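Local atomic coordinates of alanine racemase (Enterococcus faecalis, PDB entry 3E6E), a protein that belongs to the alanine racemase family of two-domain enzymes, pairing an N-terminal TIM-barrel domain with a mainly beta C-terminal domain. Residues Thr178-Phe181 and Glu182-Gly186. The protein carries 1 engineered substitution. Numbering follows the deposited sequence.
Sequences TSYF and EKQAG
T178 and E182 meet one turn apart at the start of helix 179-193, which links strands 165-167 and 201-203 in a beta-alpha-beta unit of the TIM barrel. They are joined twice: E182 N donates to T178 O in an almost straight bond (2.9 Å, 179°), and T178 OG1 donates to E182 OE2 at 2.9 Å, reaching it from above the carboxylate plane. The E182 chain, with a bend at chi2, carries its carboxylate alongside T178, where E182 OE2 also comes 3.5 Å from T178 CB. The same i to i+4 pattern continues up the helix, from K183 N to S179 O, Q184 N to Y180 O and A185 N to F181 O. S179 OG is hydrogen-bonded to D177 OD2. F181, with CG anti to its own N (chi1 -178°), directs its ring into the buried side of the helix, where it stacks with F170 and H213. Y180 lies against S171 and T172, and packs on E269 of the second subunit. K183 CD lies obliquely to the Y180 ring, 4.5 Å from Y180 CE1, a loose contact, and the chain then leads its amine away. The Q184 side chain, about 10 Å from the bound DCS, brings its terminal amide beside the Y180 ring, the two planes 65° apart, with Q184 CG 3.9 Å from Y180 CE2.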
loop_
_atom_site.group_PDB
_atom_site.type_symbol
_atom_site.label_atom_id
_atom_site.label_comp_id
_atom_site.label_asym_id
_atom_site.label_seq_id
_atom_site.Cartn_x
_atom_site.Cartn_y
_atom_site.Cartn_z
ATOM N N THR A 178 -31.486 -5.214 9.632
ATOM C CA THR A 178 -31.489 -6.313 8.681
ATOM C C THR A 178 -32.365 -6.135 7.428
ATOM O O THR A 178 -32.408 -7.012 6.574
ATOM C CB THR A 178 -31.894 -7.607 9.390
ATOM O OG1 THR A 178 -33.230 -7.476 9.903
ATOM C CG2 THR A 178 -30.942 -7.889 10.554
ATOM N N SER A 179 -33.029 -4.991 7.300
ATOM C CA SER A 179 -33.911 -4.740 6.163
ATOM C C SER A 179 -33.317 -5.055 4.787
ATOM O O SER A 179 -33.752 -5.994 4.112
ATOM C CB SER A 179 -34.384 -3.288 6.196
ATOM O OG SER A 179 -34.920 -2.976 7.467
ATOM N N TYR A 180 -32.331 -4.268 4.370
ATOM C CA TYR A 180 -31.721 -4.469 3.069
ATOM C C TYR A 180 -31.280 -5.917 2.907
ATOM O O TYR A 180 -31.443 -6.502 1.844
ATOM C CB TYR A 180 -30.526 -3.527 2.879
ATOM C CG TYR A 180 -30.135 -3.336 1.430
ATOM C CD1 TYR A 180 -30.887 -2.515 0.587
ATOM C CD2 TYR A 180 -29.053 -4.025 0.876
ATOM C CE1 TYR A 180 -30.571 -2.386 -0.780
ATOM C CE2 TYR A 180 -28.736 -3.906 -0.490
ATOM C CZ TYR A 180 -29.501 -3.085 -1.308
ATOM O OH TYR A 180 -29.185 -2.963 -2.647
ATOM N N PHE A 181 -30.734 -6.505 3.961
ATOM C CA PHE A 181 -30.276 -7.889 3.885
ATOM C C PHE A 181 -31.428 -8.789 3.451
ATOM O O PHE A 181 -31.343 -9.501 2.442
ATOM C CB PHE A 181 -29.758 -8.360 5.248
ATOM C CG PHE A 181 -29.211 -9.771 5.238
ATOM C CD1 PHE A 181 -27.913 -10.029 4.803
ATOM C CD2 PHE A 181 -30.010 -10.840 5.631
ATOM C CE1 PHE A 181 -27.425 -11.329 4.762
ATOM C CE2 PHE A 181 -29.529 -12.146 5.590
ATOM C CZ PHE A 181 -28.235 -12.395 5.155
ATOM N N GLU A 182 -32.500 -8.752 4.236
ATOM C CA GLU A 182 -33.693 -9.533 3.975
ATOM C C GLU A 182 -34.121 -9.385 2.522
ATOM O O GLU A 182 -34.473 -10.362 1.865
ATOM C CB GLU A 182 -34.808 -9.079 4.918
ATOM C CG GLU A 182 -34.968 -10.014 6.116
ATOM C CD GLU A 182 -35.404 -9.326 7.399
ATOM O OE1 GLU A 182 -36.427 -8.609 7.394
ATOM O OE2 GLU A 182 -34.717 -9.529 8.424
ATOM N N LYS A 183 -34.064 -8.154 2.020
ATOM C CA LYS A 183 -34.427 -7.872 0.636
ATOM C C LYS A 183 -33.556 -8.688 -0.314
ATOM O O LYS A 183 -34.069 -9.397 -1.178
ATOM C CB LYS A 183 -34.269 -6.380 0.337
ATOM C CG LYS A 183 -34.482 -6.002 -1.120
ATOM C CD LYS A 183 -34.480 -4.485 -1.329
ATOM C CE LYS A 183 -35.651 -3.812 -0.593
ATOM N NZ LYS A 183 -35.875 -2.377 -0.992
ATOM N N GLN A 184 -32.240 -8.604 -0.151
ATOM C CA GLN A 184 -31.354 -9.360 -1.032
ATOM C C GLN A 184 -31.667 -10.839 -0.943
ATOM O O GLN A 184 -31.732 -11.521 -1.954
ATOM C CB GLN A 184 -29.879 -9.113 -0.694
ATOM C CG GLN A 184 -29.398 -7.712 -1.065
ATOM C CD GLN A 184 -27.899 -7.559 -0.949
ATOM O OE1 GLN A 184 -27.140 -8.186 -1.690
ATOM N NE2 GLN A 184 -27.462 -6.719 -0.013
ATOM N N ALA A 185 -31.873 -11.332 0.269
ATOM C CA ALA A 185 -32.195 -12.737 0.447
ATOM C C ALA A 185 -33.445 -13.070 -0.378
ATOM O O ALA A 185 -33.505 -14.100 -1.059
ATOM C CB ALA A 185 -32.430 -13.030 1.919
ATOM N N GLY A 186 -34.432 -12.180 -0.314
ATOM C CA GLY A 186 -35.655 -12.378 -1.064
ATOM C C GLY A 186 -35.388 -12.529 -2.553
ATOM O O GLY A 186 -35.730 -13.551 -3.143
#